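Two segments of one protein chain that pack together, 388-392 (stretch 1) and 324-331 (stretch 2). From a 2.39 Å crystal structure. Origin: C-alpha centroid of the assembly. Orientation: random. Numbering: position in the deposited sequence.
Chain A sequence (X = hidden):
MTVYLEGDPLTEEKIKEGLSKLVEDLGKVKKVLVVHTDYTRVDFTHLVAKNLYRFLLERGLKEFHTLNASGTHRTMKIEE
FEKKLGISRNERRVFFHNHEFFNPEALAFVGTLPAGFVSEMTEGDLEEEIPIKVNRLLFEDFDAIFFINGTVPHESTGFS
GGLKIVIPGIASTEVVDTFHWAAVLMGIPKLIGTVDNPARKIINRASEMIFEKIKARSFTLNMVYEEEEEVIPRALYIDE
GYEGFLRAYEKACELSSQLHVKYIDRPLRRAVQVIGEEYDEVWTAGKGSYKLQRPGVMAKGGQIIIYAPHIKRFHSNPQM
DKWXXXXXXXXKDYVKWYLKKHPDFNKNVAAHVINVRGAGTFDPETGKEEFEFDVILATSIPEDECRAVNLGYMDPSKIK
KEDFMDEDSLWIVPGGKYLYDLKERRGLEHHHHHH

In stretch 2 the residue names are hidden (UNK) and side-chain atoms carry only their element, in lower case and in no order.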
# COMPACT_ATOMS: atom_id res chain seq x y z
N ALA A 388 26.24 1.72 3.48
CA ALA A 388 26.37 0.81 2.34
C ALA A 388 25.25 1.00 1.30
O ALA A 388 25.49 0.87 0.10
CB ALA A 388 26.39 -0.65 2.82
N VAL A 389 24.04 1.33 1.77
CA VAL A 389 22.90 1.51 0.86
C VAL A 389 22.60 2.99 0.69
O VAL A 389 21.51 3.38 0.23
CB VAL A 389 21.63 0.75 1.36
CG1 VAL A 389 21.93 -0.74 1.46
CG2 VAL A 389 21.11 1.32 2.72
N ASN A 390 23.58 3.82 1.09
CA ASN A 390 23.51 5.27 0.86
C ASN A 390 22.49 6.02 1.74
O ASN A 390 21.97 7.09 1.36
CB ASN A 390 23.28 5.56 -0.62
CG ASN A 390 23.92 6.87 -1.06
OD1 ASN A 390 25.02 7.21 -0.60
ND2 ASN A 390 23.23 7.61 -1.94
N LEU A 391 22.22 5.48 2.92
CA LEU A 391 21.31 6.11 3.88
C LEU A 391 22.07 6.54 5.16
O LEU A 391 23.14 6.00 5.46
CB LEU A 391 20.18 5.14 4.23
CG LEU A 391 18.79 5.37 3.61
CD1 LEU A 391 18.85 6.11 2.28
CD2 LEU A 391 17.98 4.05 3.47
N GLY A 392 21.50 7.48 5.91
CA GLY A 392 22.08 7.90 7.17
C GLY A 392 21.77 6.94 8.31
O GLY A 392 21.00 5.98 8.13
N UNK A 324 17.71 -4.42 -3.40
CA UNK A 324 17.75 -3.13 -2.74
C UNK A 324 19.17 -2.73 -2.33
O UNK A 324 19.61 -1.61 -2.60
c UNK A 324 14.42 -3.65 -0.89
c UNK A 324 16.83 -3.08 -1.51
c UNK A 324 17.12 -1.83 -0.68
c UNK A 324 15.36 -3.13 -1.95
N UNK A 325 19.88 -3.66 -1.69
CA UNK A 325 21.27 -3.44 -1.25
C UNK A 325 22.25 -3.27 -2.42
O UNK A 325 23.23 -2.53 -2.30
c UNK A 325 21.32 -8.03 1.25
c UNK A 325 21.73 -4.57 -0.33
n UNK A 325 20.53 -9.09 1.16
c UNK A 325 21.65 -5.67 1.98
n UNK A 325 22.57 -8.10 0.80
c UNK A 325 21.14 -4.52 1.08
n UNK A 325 20.87 -6.90 1.82
N UNK A 326 22.00 -3.95 -3.55
CA UNK A 326 22.83 -3.77 -4.74
C UNK A 326 22.80 -2.32 -5.25
O UNK A 326 23.85 -1.66 -5.37
o UNK A 326 21.60 -7.09 -7.32
o UNK A 326 22.91 -8.26 -5.98
c UNK A 326 22.38 -4.70 -5.87
c UNK A 326 22.55 -7.17 -6.50
c UNK A 326 23.31 -5.90 -6.11
N UNK A 327 21.61 -1.83 -5.56
CA UNK A 327 21.49 -0.50 -6.13
C UNK A 327 21.62 0.62 -5.07
O UNK A 327 22.17 1.68 -5.35
c UNK A 327 20.18 -0.35 -6.97
c UNK A 327 18.92 -0.38 -6.08
c UNK A 327 18.93 1.18 -8.56
c UNK A 327 20.24 0.89 -7.87
N UNK A 328 21.11 0.38 -3.86
CA UNK A 328 21.12 1.40 -2.82
C UNK A 328 20.18 2.56 -3.13
O UNK A 328 19.50 2.59 -4.18
N UNK A 329 20.16 3.54 -2.24
CA UNK A 329 19.15 4.60 -2.33
C UNK A 329 19.67 5.86 -3.01
O UNK A 329 20.59 6.52 -2.52
c UNK A 329 18.30 2.73 0.34
c UNK A 329 15.55 2.72 -0.10
c UNK A 329 18.59 4.90 -0.94
o UNK A 329 15.33 0.69 1.12
c UNK A 329 17.51 1.70 0.85
c UNK A 329 16.13 1.70 0.63
c UNK A 329 16.35 3.75 -0.60
c UNK A 329 17.74 3.77 -0.39
N UNK A 330 19.04 6.22 -4.13
CA UNK A 330 19.52 7.30 -4.98
C UNK A 330 18.37 8.05 -5.64
O UNK A 330 17.23 7.60 -5.60
c UNK A 330 20.41 6.72 -6.08
n UNK A 330 22.83 6.55 -5.39
n UNK A 330 23.06 4.48 -4.87
c UNK A 330 21.60 5.96 -5.59
c UNK A 330 23.69 5.63 -4.97
c UNK A 330 21.74 4.65 -5.26
N UNK A 331 18.70 9.19 -6.26
CA UNK A 331 17.72 10.04 -6.92
C UNK A 331 17.32 9.43 -8.27
O UNK A 331 17.97 8.49 -8.76
c UNK A 331 18.27 11.46 -7.12
s UNK A 331 19.63 11.59 -8.35

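Position 324 lies in a helix that begins earlier in the chain. Its side chain has four carbons and no heteroatom, forked at the first carbon, with one arm two carbons long, and it makes no contact with stretch 1. That branching defines Ile 324. The nearest approach is CG2 of Ile 324 to CG1 of Val 389, 5.4 Å, but the backbone matters: O of Ile 324 accepts a hydrogen bond from N of position 328 at 2.8 Å, a helical i to i+4 link.

Position 325 carries three carbons, a nitrogen, and then a carbon bearing two more nitrogens, a guanidinium at the end of an unbranched chain; the aliphatic stem packs on Val 389 while the end of the side chain leads away. This is Arg 325. Its CG lies 3.9 Å from CG1 of Val 389. NE and NH2 are hydrogen-bonded elsewhere in the structure.

At position 326 there are three carbons, the third carrying two oxygens. The CA-to-CB bond points away from stretch 1, and nothing there is touched. A carboxylate on a two-carbon stem is Glu 326. CB of Glu 326 is the nearest side-chain atom, 8.3 Å from CG1 of Val 389.

Position 327 repeats the pattern of four carbons forked at the first, one arm being two carbons long. It too points away and makes no contact; it is buried, but not by stretch 1. It is therefore Ile 327, and the nearest approach is CG2 of Ile 327 to O of Val 389, 7.8 Å.

Position 328 has no side-chain atoms at all, and its backbone lies against Val 389, which makes it Gly 328. It is the first residue past the helix to leave helical phi/psi, and its phi of 69° by itself favours glycine. An ideal CB would point toward stretch 1 and lie 3.4 Å from O of Val 389. Without one, the backbones come close: CA of Gly 328 is 4.1 Å from CA of Val 389.

Position 329 shows one carbon leading to a ring of six carbons that bears one oxygen, a phenol, with Leu 391 over one ring face and Val 389 beside it: Tyr 329. CD2 of Leu 391 sits 3.8 Å from the centroid of the Tyr 329 ring and 26° off its normal, a CH-pi arrangement. CG2 of Val 389 approaches CD2 of Tyr 329 at 3.9 Å.

Position 330 has one carbon and a five-membered ring of three carbons and two nitrogens, an imidazole, near Asn 390: His 330. ND2 of Asn 390 lies 3.6 Å from ND1 of His 330, in an oblique position relative to the ring.

Position 331 ends in one carbon and one sulfur and does not reach stretch 1, hence Cys 331. As an N-cap residue, its side chain caps a backbone N just past the stretch.

The contact works through two hydrogen bonds centred on the backbone of Tyr 329. N of Tyr 329 donates to O of Val 389 (2.8 Å, 158° at the hydrogen), and ND2 of Asn 390 donates to O of Tyr 329 (2.9 Å, 167°). Apolar packing of Val 389 and Leu 391 against the tyrosine ring complements this polar pairing. Together the stretches bury 332 Å², summed over both sides.

Stretch 2 324-331: IREIGYHC
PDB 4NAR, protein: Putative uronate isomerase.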